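Side-chain contacts in ATPase associated with various cellular activities, AAA_5 (PDB 6N0S), which probably binds nucleic acid through this EVE-like N-terminal domain of McrB, while its AAA+ part, absent here, is thought to bind and hydrolyse ATP: residues L99-I102 / F103-G107; P146-Y149 / D150-R153; I155-H158 / I159-T162. All coordinates share one frame; numbering follows the deposited sequence.

Contact 1 (L99-I102 / F103-G107); sequences LRKI and FLDNG
Lys101 and Asp105, one turn apart near the end of helix 92-105, meet at a slant on its exposed side: Lys101 NZ forms a salt bridge with Asp105 OD2 at 3.0 Å, Asp105 OD2 receiving it on its syn lone pair. The lysine chain runs out extended and bends only at its last torsion (chi4 47°), which brings NZ to the acid. Arg100 and Leu104 lie alongside each other and point the same way, Arg100 CG touching Leu104 CD1 at 3.7 Å; beyond this contact the guanidinium leaves for a salt bridge with Asp114 of helix 110-124. On the buried side, Phe103 sets one ring face against the Leu99 carbonyl, with Leu99 O 3.3 Å from Phe103 CG, and its other neighbours include Tyr116, met edge-to-face. Ile102 and Asn106 also run side by side, and Asn106 ND2 donates to Ile102 O at 2.8 Å in a nearly straight bond (172°), the oxygen lying close to the amide plane. Here the helix stops in a Schellman motif: Gly107, at positive phi, gives its N-H to Leu104 O, and Ile108 N pairs with Phe103 O. Leu99 and Phe103 are thus the buried apolar pair, while the salt bridge lies on the exposed side; the lysine probably offsets the unfavourable charge of an aspartate at a helix C terminus, and the asparagine amide satisfies a carbonyl near that end.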
ATOM      1  N   LEU A  99     -13.476   5.156  -0.941  1.00 35.86           N
ATOM      2  CA  LEU A  99     -12.924   3.905  -1.473  1.00 34.18           C
ATOM      3  C   LEU A  99     -13.987   3.077  -2.182  1.00 34.89           C
ATOM      4  O   LEU A  99     -13.711   2.467  -3.225  1.00 35.56           O
ATOM      5  CB  LEU A  99     -12.306   3.087  -0.351  1.00 28.72           C
ATOM      6  CG  LEU A  99     -11.104   3.750   0.350  1.00 32.44           C
ATOM      7  CD1 LEU A  99     -10.716   2.988   1.638  1.00 35.15           C
ATOM      8  CD2 LEU A  99      -9.969   3.789  -0.625  1.00 34.65           C
ATOM      9  N   ARG A 100     -15.195   3.002  -1.619  1.00 39.13           N
ATOM     10  CA  ARG A 100     -16.247   2.212  -2.287  1.00 34.77           C
ATOM     11  C   ARG A 100     -16.499   2.731  -3.700  1.00 34.29           C
ATOM     12  O   ARG A 100     -16.637   1.948  -4.654  1.00 42.33           O
ATOM     13  CB  ARG A 100     -17.541   2.245  -1.461  1.00 38.80           C
ATOM     14  CG  ARG A 100     -18.789   1.542  -2.153  1.00 39.11           C
ATOM     15  CD  ARG A 100     -20.003   1.408  -1.193  1.00 36.21           C
ATOM     16  NE  ARG A 100     -19.739   0.544  -0.044  1.00 31.43           N
ATOM     17  CZ  ARG A 100     -19.874  -0.773  -0.011  1.00 38.07           C
ATOM     18  NH1 ARG A 100     -20.310  -1.452  -1.072  1.00 39.35           N
ATOM     19  NH2 ARG A 100     -19.563  -1.414   1.110  1.00 41.90           N
ATOM     20  N   LYS A 101     -16.564   4.055  -3.860  1.00 42.05           N
ATOM     21  CA  LYS A 101     -16.721   4.623  -5.193  1.00 40.85           C
ATOM     22  C   LYS A 101     -15.552   4.253  -6.088  1.00 42.33           C
ATOM     23  O   LYS A 101     -15.742   3.835  -7.236  1.00 43.44           O
ATOM     24  CB  LYS A 101     -16.890   6.139  -5.102  1.00 50.63           C
ATOM     25  CG  LYS A 101     -16.826   6.849  -6.444  1.00 57.59           C
ATOM     26  CD  LYS A 101     -17.259   8.308  -6.304  1.00 63.80           C
ATOM     27  CE  LYS A 101     -16.770   9.163  -7.461  1.00 68.28           C
ATOM     28  NZ  LYS A 101     -17.039   8.520  -8.787  1.00 75.39           N
ATOM     29  N   ILE A 102     -14.324   4.387  -5.591  1.00 47.44           N
ATOM     30  CA  ILE A 102     -13.180   4.042  -6.431  1.00 43.02           C
ATOM     31  C   ILE A 102     -13.227   2.568  -6.819  1.00 39.72           C
ATOM     32  O   ILE A 102     -12.966   2.204  -7.973  1.00 41.63           O
ATOM     33  CB  ILE A 102     -11.862   4.402  -5.723  1.00 39.56           C
ATOM     34  CG1 ILE A 102     -11.724   5.909  -5.623  1.00 45.11           C
ATOM     35  CG2 ILE A 102     -10.700   3.865  -6.509  1.00 44.82           C
ATOM     36  CD1 ILE A 102     -10.720   6.392  -4.578  1.00 45.63           C
ATOM     37  N   PHE A 103     -13.525   1.685  -5.861  1.00 37.13           N
ATOM     38  CA  PHE A 103     -13.493   0.264  -6.181  1.00 41.44           C
ATOM     39  C   PHE A 103     -14.622  -0.102  -7.166  1.00 38.56           C
ATOM     40  O   PHE A 103     -14.403  -0.876  -8.109  1.00 36.04           O
ATOM     41  CB  PHE A 103     -13.571  -0.568  -4.885  1.00 41.52           C
ATOM     42  CG  PHE A 103     -12.362  -0.434  -3.940  1.00 40.11           C
ATOM     43  CD1 PHE A 103     -11.184   0.212  -4.307  1.00 39.44           C
ATOM     44  CD2 PHE A 103     -12.428  -0.994  -2.676  1.00 38.86           C
ATOM     45  CE1 PHE A 103     -10.104   0.309  -3.405  1.00 38.92           C
ATOM     46  CE2 PHE A 103     -11.368  -0.912  -1.787  1.00 40.54           C
ATOM     47  CZ  PHE A 103     -10.205  -0.268  -2.153  1.00 34.06           C
ATOM     48  N   LEU A 104     -15.828   0.462  -6.984  1.00 43.46           N
ATOM     49  CA  LEU A 104     -16.932   0.185  -7.928  1.00 43.10           C
ATOM     50  C   LEU A 104     -16.593   0.679  -9.325  1.00 40.89           C
ATOM     51  O   LEU A 104     -16.787  -0.044 -10.306  1.00 43.80           O
ATOM     52  CB  LEU A 104     -18.258   0.821  -7.463  1.00 34.40           C
ATOM     53  CG  LEU A 104     -18.982   0.210  -6.244  1.00 41.19           C
ATOM     54  CD1 LEU A 104     -20.017   1.181  -5.630  1.00 43.08           C
ATOM     55  CD2 LEU A 104     -19.641  -1.129  -6.557  1.00 44.50           C
ATOM     56  N   ASP A 105     -16.031   1.886  -9.438  1.00 45.17           N
ATOM     57  CA  ASP A 105     -15.636   2.397 -10.748  1.00 45.88           C
ATOM     58  C   ASP A 105     -14.547   1.568 -11.410  1.00 49.28           C
ATOM     59  O   ASP A 105     -14.299   1.761 -12.606  1.00 54.76           O
ATOM     60  CB  ASP A 105     -15.148   3.848 -10.653  1.00 49.49           C
ATOM     61  CG  ASP A 105     -16.247   4.813 -10.208  1.00 56.15           C
ATOM     62  OD1 ASP A 105     -17.389   4.361  -9.940  1.00 56.40           O
ATOM     63  OD2 ASP A 105     -15.963   6.026 -10.110  1.00 61.23           O
ATOM     64  N   ASN A 106     -13.894   0.658 -10.684  1.00 46.67           N
ATOM     65  CA  ASN A 106     -12.848  -0.193 -11.245  1.00 34.58           C
ATOM     66  C   ASN A 106     -13.325  -1.621 -11.412  1.00 38.22           C
ATOM     67  O   ASN A 106     -12.516  -2.524 -11.662  1.00 47.24           O
ATOM     68  CB  ASN A 106     -11.578  -0.113 -10.376  1.00 46.75           C
ATOM     69  CG  ASN A 106     -10.767   1.119 -10.681  1.00 34.51           C
ATOM     70  OD1 ASN A 106      -9.895   1.074 -11.527  1.00 41.49           O
ATOM     71  ND2 ASN A 106     -11.117   2.249 -10.076  1.00 43.17           N
ATOM     72  N   GLY A 107     -14.634  -1.841 -11.320  1.00 44.32           N
ATOM     73  CA  GLY A 107     -15.218  -3.116 -11.649  1.00 40.12           C
ATOM     74  C   GLY A 107     -15.241  -4.116 -10.529  1.00 46.27           C
ATOM     75  O   GLY A 107     -15.553  -5.285 -10.779  1.00 45.08           O
TER

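Contact 2 (P146-Y149 / D150-R153); sequences PVKY and DQVR
Tyr149 and Arg153 pack closely, their side chains crossing at about a right angle. Arg153 CB sits over one face of the tyrosine ring, 4.0 Å from the ring centroid, a CH-pi contact. The arginine then climbs past the ring: CG stands between its own backbone N and carbonyl carbon (chi1 60°), and a bend at chi3 turns the guanidinium back so that Arg153 NH1 lies 3.2 Å from Tyr149 CE2. The two planes stand 62° apart, far from a parallel stack. Beneath, the backbone closes on itself, Val152 N donating to Tyr149 O at 2.8 Å and Gln151 N to Lys148 O at 2.9 Å. Gln151 answers with its side chain, extended beyond CG, whose OE1 accepts the N-H of Lys148 at 2.9 Å; the main chain of Lys148 is therefore gripped at both its N-H and its carbonyl. Val147 and Val152, both buried, complete the tight side by bringing their CG1 atoms to 4.3 Å.

The solvent side is looser. The end of Lys148 leads away from the turn, and Asp150 reaches Arg153 through a long salt bridge, OD1 to NH1 at 3.5 Å. A water at the edge of the tyrosine ring donates to Arg153 O; its approach to Tyr149 OH is doubtfully short.

The turn carries the chain off the end of strand 138-148, an outermost strand of the mixed sheet. Val147 pairs with Phe73 of strand 72-80, the Tyr149 backbone bonds to Lys71 just before that strand, and Val152 packs on Phe73 and on Arg180 near the C terminus.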
ATOM      1  N   PRO A 146       4.707 -13.676 -10.977  1.00 45.27           N
ATOM      2  CA  PRO A 146       4.808 -13.185  -9.596  1.00 45.23           C
ATOM      3  C   PRO A 146       6.203 -13.436  -9.035  1.00 43.00           C
ATOM      4  O   PRO A 146       6.788 -14.509  -9.195  1.00 40.37           O
ATOM      5  CB  PRO A 146       3.727 -13.976  -8.848  1.00 41.37           C
ATOM      6  CG  PRO A 146       2.737 -14.362  -9.935  1.00 50.61           C
ATOM      7  CD  PRO A 146       3.573 -14.587 -11.170  1.00 46.14           C
ATOM      8  N   VAL A 147       6.752 -12.424  -8.393  1.00 41.03           N
ATOM      9  CA  VAL A 147       8.066 -12.544  -7.784  1.00 38.42           C
ATOM     10  C   VAL A 147       7.899 -13.121  -6.381  1.00 39.24           C
ATOM     11  O   VAL A 147       7.433 -12.438  -5.469  1.00 40.76           O
ATOM     12  CB  VAL A 147       8.783 -11.193  -7.764  1.00 34.87           C
ATOM     13  CG1 VAL A 147      10.163 -11.365  -7.229  1.00 39.39           C
ATOM     14  CG2 VAL A 147       8.853 -10.605  -9.156  1.00 39.81           C
ATOM     15  N   LYS A 148       8.294 -14.376  -6.203  1.00 37.10           N
ATOM     16  CA  LYS A 148       8.209 -15.012  -4.901  1.00 42.66           C
ATOM     17  C   LYS A 148       9.275 -14.412  -3.988  1.00 40.83           C
ATOM     18  O   LYS A 148      10.369 -14.047  -4.436  1.00 38.85           O
ATOM     19  CB  LYS A 148       8.396 -16.536  -5.015  1.00 41.51           C
ATOM     20  CG  LYS A 148       7.370 -17.313  -5.890  1.00 52.19           C
ATOM     21  CD  LYS A 148       6.209 -17.894  -5.054  1.00 62.54           C
ATOM     22  CE  LYS A 148       4.996 -18.350  -5.909  1.00 75.43           C
ATOM     23  NZ  LYS A 148       5.198 -19.664  -6.625  1.00 74.28           N
ATOM     24  N   TYR A 149       8.924 -14.275  -2.709  1.00 43.03           N
ATOM     25  CA  TYR A 149       9.854 -13.763  -1.708  1.00 42.39           C
ATOM     26  C   TYR A 149      11.177 -14.516  -1.728  1.00 43.46           C
ATOM     27  O   TYR A 149      12.259 -13.911  -1.657  1.00 41.52           O
ATOM     28  CB  TYR A 149       9.197 -13.874  -0.336  1.00 50.31           C
ATOM     29  CG  TYR A 149      10.139 -13.655   0.824  1.00 50.12           C
ATOM     30  CD1 TYR A 149      10.835 -12.472   0.958  1.00 49.22           C
ATOM     31  CD2 TYR A 149      10.324 -14.645   1.787  1.00 56.83           C
ATOM     32  CE1 TYR A 149      11.708 -12.274   2.018  1.00 56.81           C
ATOM     33  CE2 TYR A 149      11.189 -14.462   2.853  1.00 61.43           C
ATOM     34  CZ  TYR A 149      11.879 -13.274   2.971  1.00 56.41           C
ATOM     35  OH  TYR A 149      12.754 -13.080   4.035  1.00 62.69           O
ATOM     36  N   ASP A 150      11.114 -15.846  -1.829  1.00 49.31           N
ATOM     37  CA  ASP A 150      12.333 -16.650  -1.831  1.00 46.55           C
ATOM     38  C   ASP A 150      13.302 -16.244  -2.941  1.00 49.25           C
ATOM     39  O   ASP A 150      14.508 -16.466  -2.807  1.00 55.24           O
ATOM     40  CB  ASP A 150      11.967 -18.127  -1.951  1.00 53.45           C
ATOM     41  CG  ASP A 150      13.136 -19.032  -1.662  1.00 67.18           C
ATOM     42  OD1 ASP A 150      13.589 -19.070  -0.490  1.00 76.91           O
ATOM     43  OD2 ASP A 150      13.615 -19.693  -2.609  1.00 74.71           O
ATOM     44  N   GLN A 151      12.819 -15.620  -4.017  1.00 44.58           N
ATOM     45  CA  GLN A 151      13.721 -15.177  -5.070  1.00 46.00           C
ATOM     46  C   GLN A 151      14.560 -13.976  -4.664  1.00 47.66           C
ATOM     47  O   GLN A 151      15.581 -13.717  -5.304  1.00 45.68           O
ATOM     48  CB  GLN A 151      12.939 -14.809  -6.330  1.00 46.36           C
ATOM     49  CG  GLN A 151      12.343 -15.971  -7.141  1.00 50.31           C
ATOM     50  CD  GLN A 151      11.430 -15.478  -8.254  1.00 45.89           C
ATOM     51  OE1 GLN A 151      10.212 -15.478  -8.104  1.00 41.76           O
ATOM     52  NE2 GLN A 151      12.018 -15.025  -9.363  1.00 47.84           N
ATOM     53  N   VAL A 152      14.147 -13.209  -3.656  1.00 47.54           N
ATOM     54  CA  VAL A 152      14.853 -11.977  -3.331  1.00 41.61           C
ATOM     55  C   VAL A 152      15.111 -11.876  -1.832  1.00 50.73           C
ATOM     56  O   VAL A 152      15.460 -10.803  -1.333  1.00 45.05           O
ATOM     57  CB  VAL A 152      14.088 -10.741  -3.827  1.00 42.35           C
ATOM     58  CG1 VAL A 152      13.973 -10.775  -5.308  1.00 47.30           C
ATOM     59  CG2 VAL A 152      12.693 -10.648  -3.184  1.00 42.62           C
ATOM     60  N   ARG A 153      15.000 -13.000  -1.121  1.00 48.43           N
ATOM     61  CA  ARG A 153      15.035 -12.982   0.337  1.00 48.55           C
ATOM     62  C   ARG A 153      16.375 -12.495   0.875  1.00 52.64           C
ATOM     63  O   ARG A 153      16.434 -11.979   1.990  1.00 46.15           O
ATOM     64  CB  ARG A 153      14.719 -14.381   0.882  1.00 50.91           C
ATOM     65  CG  ARG A 153      15.681 -15.481   0.455  1.00 52.66           C
ATOM     66  CD  ARG A 153      15.293 -16.848   1.043  1.00 58.37           C
ATOM     67  NE  ARG A 153      15.079 -16.790   2.491  1.00 69.12           N
ATOM     68  CZ  ARG A 153      13.907 -16.960   3.109  1.00 75.20           C
ATOM     69  NH1 ARG A 153      12.798 -17.215   2.428  1.00 74.42           N
ATOM     70  NH2 ARG A 153      13.841 -16.881   4.434  1.00 79.82           N
TER
HETATM   71  O   HOH W   1      14.175 -11.127   3.871  1.00 49.80           O

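Contact 3 (I155-H158 / I159-T162); sequences IISH and ITWT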
ATOM      1  N   ILE A 155      18.147 -10.153  -0.530  1.00 50.98           N
ATOM      2  CA  ILE A 155      18.330  -8.817  -1.074  1.00 45.91           C
ATOM      3  C   ILE A 155      17.571  -7.784  -0.256  1.00 55.12           C
ATOM      4  O   ILE A 155      18.146  -6.792   0.207  1.00 45.68           O
ATOM      5  CB  ILE A 155      17.887  -8.782  -2.550  1.00 54.70           C
ATOM      6  CG1 ILE A 155      18.862  -9.596  -3.389  1.00 54.19           C
ATOM      7  CG2 ILE A 155      17.776  -7.350  -3.051  1.00 60.65           C
ATOM      8  CD1 ILE A 155      18.276 -10.054  -4.691  1.00 48.82           C
ATOM      9  N   ILE A 156      16.270  -7.998  -0.080  1.00 44.81           N
ATOM     10  CA  ILE A 156      15.449  -7.158   0.789  1.00 53.12           C
ATOM     11  C   ILE A 156      15.408  -7.788   2.178  1.00 53.35           C
ATOM     12  O   ILE A 156      15.776  -8.953   2.354  1.00 52.41           O
ATOM     13  CB  ILE A 156      14.031  -6.946   0.209  1.00 51.75           C
ATOM     14  CG1 ILE A 156      13.366  -8.261  -0.247  1.00 57.99           C
ATOM     15  CG2 ILE A 156      14.084  -5.982  -0.987  1.00 51.15           C
ATOM     16  CD1 ILE A 156      12.644  -9.058   0.852  1.00 52.59           C
ATOM     17  N   SER A 157      14.954  -7.039   3.178  1.00 47.24           N
ATOM     18  CA  SER A 157      14.994  -7.524   4.545  1.00 49.10           C
ATOM     19  C   SER A 157      13.574  -7.608   5.087  1.00 47.07           C
ATOM     20  O   SER A 157      13.080  -6.692   5.754  1.00 53.66           O
ATOM     21  CB  SER A 157      15.890  -6.625   5.420  1.00 43.22           C
ATOM     22  OG  SER A 157      16.182  -7.339   6.608  1.00 58.03           O
ATOM     23  N   HIS A 158      12.943  -8.744   4.836  1.00 45.49           N
ATOM     24  CA  HIS A 158      11.564  -8.967   5.255  1.00 48.26           C
ATOM     25  C   HIS A 158      11.407  -8.881   6.773  1.00 39.78           C
ATOM     26  O   HIS A 158      10.355  -8.458   7.255  1.00 40.68           O
ATOM     27  CB  HIS A 158      11.111 -10.332   4.704  1.00 43.79           C
ATOM     28  CG  HIS A 158       9.750 -10.764   5.140  1.00 48.81           C
ATOM     29  ND1 HIS A 158       9.522 -11.415   6.332  1.00 57.08           N
ATOM     30  CD2 HIS A 158       8.550 -10.704   4.510  1.00 62.04           C
ATOM     31  CE1 HIS A 158       8.236 -11.693   6.444  1.00 57.30           C
ATOM     32  NE2 HIS A 158       7.623 -11.280   5.346  1.00 63.06           N
ATOM     33  N   ILE A 159      12.444  -9.229   7.542  1.00 45.22           N
ATOM     34  CA  ILE A 159      12.285  -9.261   8.996  1.00 40.71           C
ATOM     35  C   ILE A 159      11.978  -7.867   9.548  1.00 40.14           C
ATOM     36  O   ILE A 159      11.336  -7.735  10.596  1.00 42.31           O
ATOM     37  CB  ILE A 159      13.537  -9.897   9.640  1.00 44.61           C
ATOM     38  CG1 ILE A 159      13.315 -10.155  11.126  1.00 50.62           C
ATOM     39  CG2 ILE A 159      14.779  -9.031   9.440  1.00 47.57           C
ATOM     40  CD1 ILE A 159      12.145 -11.035  11.400  1.00 62.07           C
ATOM     41  N   THR A 160      12.381  -6.808   8.843  1.00 38.58           N
ATOM     42  CA  THR A 160      12.129  -5.455   9.321  1.00 38.28           C
ATOM     43  C   THR A 160      10.744  -4.961   8.968  1.00 37.95           C
ATOM     44  O   THR A 160      10.360  -3.886   9.439  1.00 39.69           O
ATOM     45  CB  THR A 160      13.182  -4.465   8.786  1.00 40.82           C
ATOM     46  OG1 THR A 160      13.023  -4.250   7.386  1.00 37.94           O
ATOM     47  CG2 THR A 160      14.583  -4.974   9.021  1.00 38.82           C
ATOM     48  N   TRP A 161       9.974  -5.748   8.202  1.00 37.89           N
ATOM     49  CA  TRP A 161       8.651  -5.390   7.727  1.00 39.82           C
ATOM     50  C   TRP A 161       7.550  -5.756   8.708  1.00 42.19           C
ATOM     51  O   TRP A 161       6.374  -5.454   8.457  1.00 32.65           O
ATOM     52  CB  TRP A 161       8.392  -6.086   6.378  1.00 39.74           C
ATOM     53  CG  TRP A 161       9.276  -5.580   5.291  1.00 37.55           C
ATOM     54  CD1 TRP A 161      10.261  -4.646   5.412  1.00 37.96           C
ATOM     55  CD2 TRP A 161       9.269  -5.978   3.909  1.00 36.47           C
ATOM     56  NE1 TRP A 161      10.847  -4.416   4.193  1.00 35.43           N
ATOM     57  CE2 TRP A 161      10.273  -5.226   3.258  1.00 37.40           C
ATOM     58  CE3 TRP A 161       8.519  -6.895   3.162  1.00 37.10           C
ATOM     59  CZ2 TRP A 161      10.550  -5.361   1.908  1.00 40.32           C
ATOM     60  CZ3 TRP A 161       8.787  -7.022   1.817  1.00 34.88           C
ATOM     61  CH2 TRP A 161       9.787  -6.250   1.197  1.00 36.45           C
ATOM     62  N   THR A 162       7.903  -6.385   9.820  1.00 39.76           N
ATOM     63  CA  THR A 162       6.894  -6.885  10.744  1.00 43.04           C
ATOM     64  C   THR A 162       6.013  -5.746  11.231  1.00 43.45           C
ATOM     65  O   THR A 162       6.501  -4.714  11.700  1.00 37.45           O
ATOM     66  CB  THR A 162       7.568  -7.589  11.927  1.00 51.65           C
ATOM     67  OG1 THR A 162       8.507  -8.555  11.432  1.00 60.20           O
ATOM     68  CG2 THR A 162       6.557  -8.316  12.753  1.00 49.87           C
TER
HETATM   69  O   HOH W   2      14.906 -10.359   6.417  1.00 53.54           O
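Thr160 N bonds to Ser157 O at 3.2 Å and Trp161 N to His158 O at 2.9 Å, two successive i+3 bonds spanning the short 3-10 segment 158-160. Ser157 O is gripped twice by Thr160: the backbone N-H comes from above the carbonyl plane, whereas OG1, at 2.9 Å, lies in it. The threonine hydroxyl is brought there by a chi1 of 70°, which holds OG1 between its own backbone N and carbonyl carbon. The same oxygen also lies over one face of the Trp161 indole. Over that face too comes His158 CA, 4.2 Å from the centroid of the five-membered ring in a CH-pi contact. The His158 imidazole stands oblique to the indole, with planes at 49° and His158 CD2 4.0 Å from Trp161 CE3. Crossing the indole at about a right angle, Ile156 touches Trp161 CH2 with its CD1. An alanine in place of Trp161 would remove the indole and would probably leave a gap under the turn, with Ile156 CD1 and the imidazole less firmly seated. On the exposed side a water accepts from Ile159 N at 2.9 Å and also bonds to Ser157 OG. The turn belongs to the connection between strands 138-148 and 166-169; Ile156 packs on Asp173 of helix 171-178, and His158 on Lys71 from the loop ahead of strand 72-80.

The three contacts follow in series along the chain, none nested in or crossing another, and each is local, contact 1 at a helix end and contacts 2 and 3 at turns. Contact 1 finishes helix 92-105 and ties it to helix 110-124. It lies apart from the others, its nearest atoms about 19 Å from contact 2 and about 20 Å from contact 3, the latter on the opposite side of the chain's centre. At the end of strand 138-148, contact 2 turns the chain away from the mixed sheet, and contact 3 makes a second turn before strand 166-169. These two touch: Tyr149 OH packs 3.3 Å from His158 CB, and Tyr149 CE1 meets Ile156 CD1, joining both turns of the connection beside the sheet edge.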